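Local coordinates for hypothetical protein BA_2335 (PDB 4H4N) that is of unknown function, a small all-beta protein from Bacillus anthracis that belongs to the BA_2335-like family, at residues 11-16 with 34-39. Numbering follows the deposited sequence.
Sequences FKVPPN and VSIINQ
V13 and N38 form the tight part of this contact. The two side chains run alongside each other, each heading toward the other's backbone, and V13 CG1 lies 3.5 Å from N38 CB. The other branch of the valine turns to I36, where V13 CG2 meets I36 CG2 at 3.7 Å. N38 CG is anti to the backbone N (chi1 179°), which carries the amide across to residues 11-16. There N38 ND2 donates to V13 O at 3.1 Å, with an N-H...O angle of 145°. The nitrogen sits well above the plane of that carbonyl, not on a lone pair. A second, weak bond runs from N38 ND2 to P14 O at 3.2 Å. ND2 also bonds T42 O, and OD1 accepts from L40 N, so both ends of this buried amide are engaged.

The arrangement is consistent with a small beta sandwich, with the contact between its two antiparallel sheets. Strand 9-13 pairs with 44-48, while strand 30-38 is an outer strand of the three-stranded sheet. The axes of 11-13 and 34-38 pass 7.9 Å apart at 43°, a spacing filled by side chains.

Between F11 and I36 the touch is lighter. I36 CD1 comes to 4.1 Å from both F11 CB and F11 CD2, and lies oblique to the ring. Y57 meets that ring edge-to-face. At the other end the two segments leave their strands, and N16 and Q39 are exposed. The CA atoms of N16 and Q39 are 4.6 Å apart, and N16 N lies 3.0 Å from N38 O.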
# COMPACT_ATOMS: atom_id res chain seq x y z
N PHE A 11 6.89 -1.82 -2.09
CA PHE A 11 5.96 -1.03 -2.87
C PHE A 11 6.60 0.26 -3.36
O PHE A 11 7.33 0.90 -2.64
CB PHE A 11 4.74 -0.65 -2.01
CG PHE A 11 3.95 -1.82 -1.59
CD1 PHE A 11 3.03 -2.38 -2.46
CD2 PHE A 11 4.13 -2.40 -0.36
CE1 PHE A 11 2.31 -3.49 -2.11
CE2 PHE A 11 3.40 -3.51 0.01
CZ PHE A 11 2.49 -4.06 -0.87
N LYS A 12 6.31 0.61 -4.60
CA LYS A 12 6.76 1.88 -5.16
C LYS A 12 5.62 2.87 -5.02
O LYS A 12 4.53 2.66 -5.55
CB LYS A 12 7.15 1.73 -6.62
CG LYS A 12 7.68 3.02 -7.22
CD LYS A 12 8.32 2.78 -8.57
CE LYS A 12 7.33 2.29 -9.60
NZ LYS A 12 7.96 1.99 -10.89
N VAL A 13 5.87 3.96 -4.33
CA VAL A 13 4.87 4.98 -4.13
C VAL A 13 5.17 6.11 -5.10
O VAL A 13 6.25 6.68 -5.08
CB VAL A 13 4.84 5.50 -2.70
CG1 VAL A 13 3.66 6.44 -2.51
CG2 VAL A 13 4.80 4.34 -1.70
N PRO A 14 4.22 6.45 -5.98
CA PRO A 14 4.50 7.53 -6.93
C PRO A 14 4.69 8.87 -6.25
O PRO A 14 4.33 9.05 -5.08
CB PRO A 14 3.25 7.54 -7.82
CG PRO A 14 2.66 6.20 -7.68
CD PRO A 14 2.93 5.80 -6.26
N PRO A 15 5.26 9.83 -6.97
CA PRO A 15 5.44 11.16 -6.42
C PRO A 15 4.17 11.78 -5.89
O PRO A 15 3.10 11.62 -6.48
CB PRO A 15 5.94 11.98 -7.63
CG PRO A 15 6.58 10.97 -8.53
CD PRO A 15 5.72 9.76 -8.37
N ASN A 16 4.27 12.47 -4.77
CA ASN A 16 3.15 13.27 -4.27
C ASN A 16 1.89 12.44 -4.11
O ASN A 16 0.79 12.88 -4.47
CB ASN A 16 2.90 14.44 -5.24
CG ASN A 16 4.11 15.30 -5.39
OD1 ASN A 16 4.62 15.81 -4.40
ND2 ASN A 16 4.60 15.45 -6.60
N VAL A 34 -3.30 -1.05 4.72
CA VAL A 34 -2.16 -0.27 5.17
C VAL A 34 -1.92 0.82 4.12
O VAL A 34 -2.40 0.73 2.99
CB VAL A 34 -0.90 -1.12 5.41
CG1 VAL A 34 -1.17 -2.20 6.46
CG2 VAL A 34 -0.39 -1.71 4.18
N SER A 35 -1.19 1.85 4.48
CA SER A 35 -0.92 2.91 3.54
C SER A 35 0.43 3.52 3.77
O SER A 35 1.02 3.41 4.85
CB SER A 35 -2.02 3.95 3.59
OG SER A 35 -2.09 4.56 4.86
N ILE A 36 0.94 4.13 2.71
CA ILE A 36 2.28 4.67 2.66
C ILE A 36 2.24 6.01 1.94
O ILE A 36 1.72 6.08 0.83
CB ILE A 36 3.26 3.75 1.90
CG1 ILE A 36 3.17 2.28 2.39
CG2 ILE A 36 4.67 4.31 2.00
CD1 ILE A 36 3.85 1.31 1.44
N ILE A 37 2.80 7.05 2.52
CA ILE A 37 2.86 8.34 1.86
C ILE A 37 4.22 8.61 1.24
O ILE A 37 5.26 8.18 1.74
CB ILE A 37 2.45 9.50 2.77
CG1 ILE A 37 3.40 9.67 3.93
CG2 ILE A 37 1.00 9.36 3.20
CD1 ILE A 37 3.11 10.90 4.76
N ASN A 38 4.19 9.36 0.15
CA ASN A 38 5.39 9.87 -0.49
C ASN A 38 5.17 11.32 -0.88
O ASN A 38 4.56 11.60 -1.89
CB ASN A 38 5.77 9.05 -1.71
CG ASN A 38 6.99 9.60 -2.39
OD1 ASN A 38 7.77 10.35 -1.79
ND2 ASN A 38 7.17 9.24 -3.66
N GLN A 39 5.69 12.22 -0.05
CA GLN A 39 5.54 13.64 -0.31
C GLN A 39 6.53 14.15 -1.37
O GLN A 39 6.43 15.32 -1.76
CB GLN A 39 5.77 14.42 0.99
CG GLN A 39 7.22 14.52 1.49
CD GLN A 39 7.73 13.33 2.25
OE1 GLN A 39 7.12 12.25 2.31
NE2 GLN A 39 8.87 13.53 2.88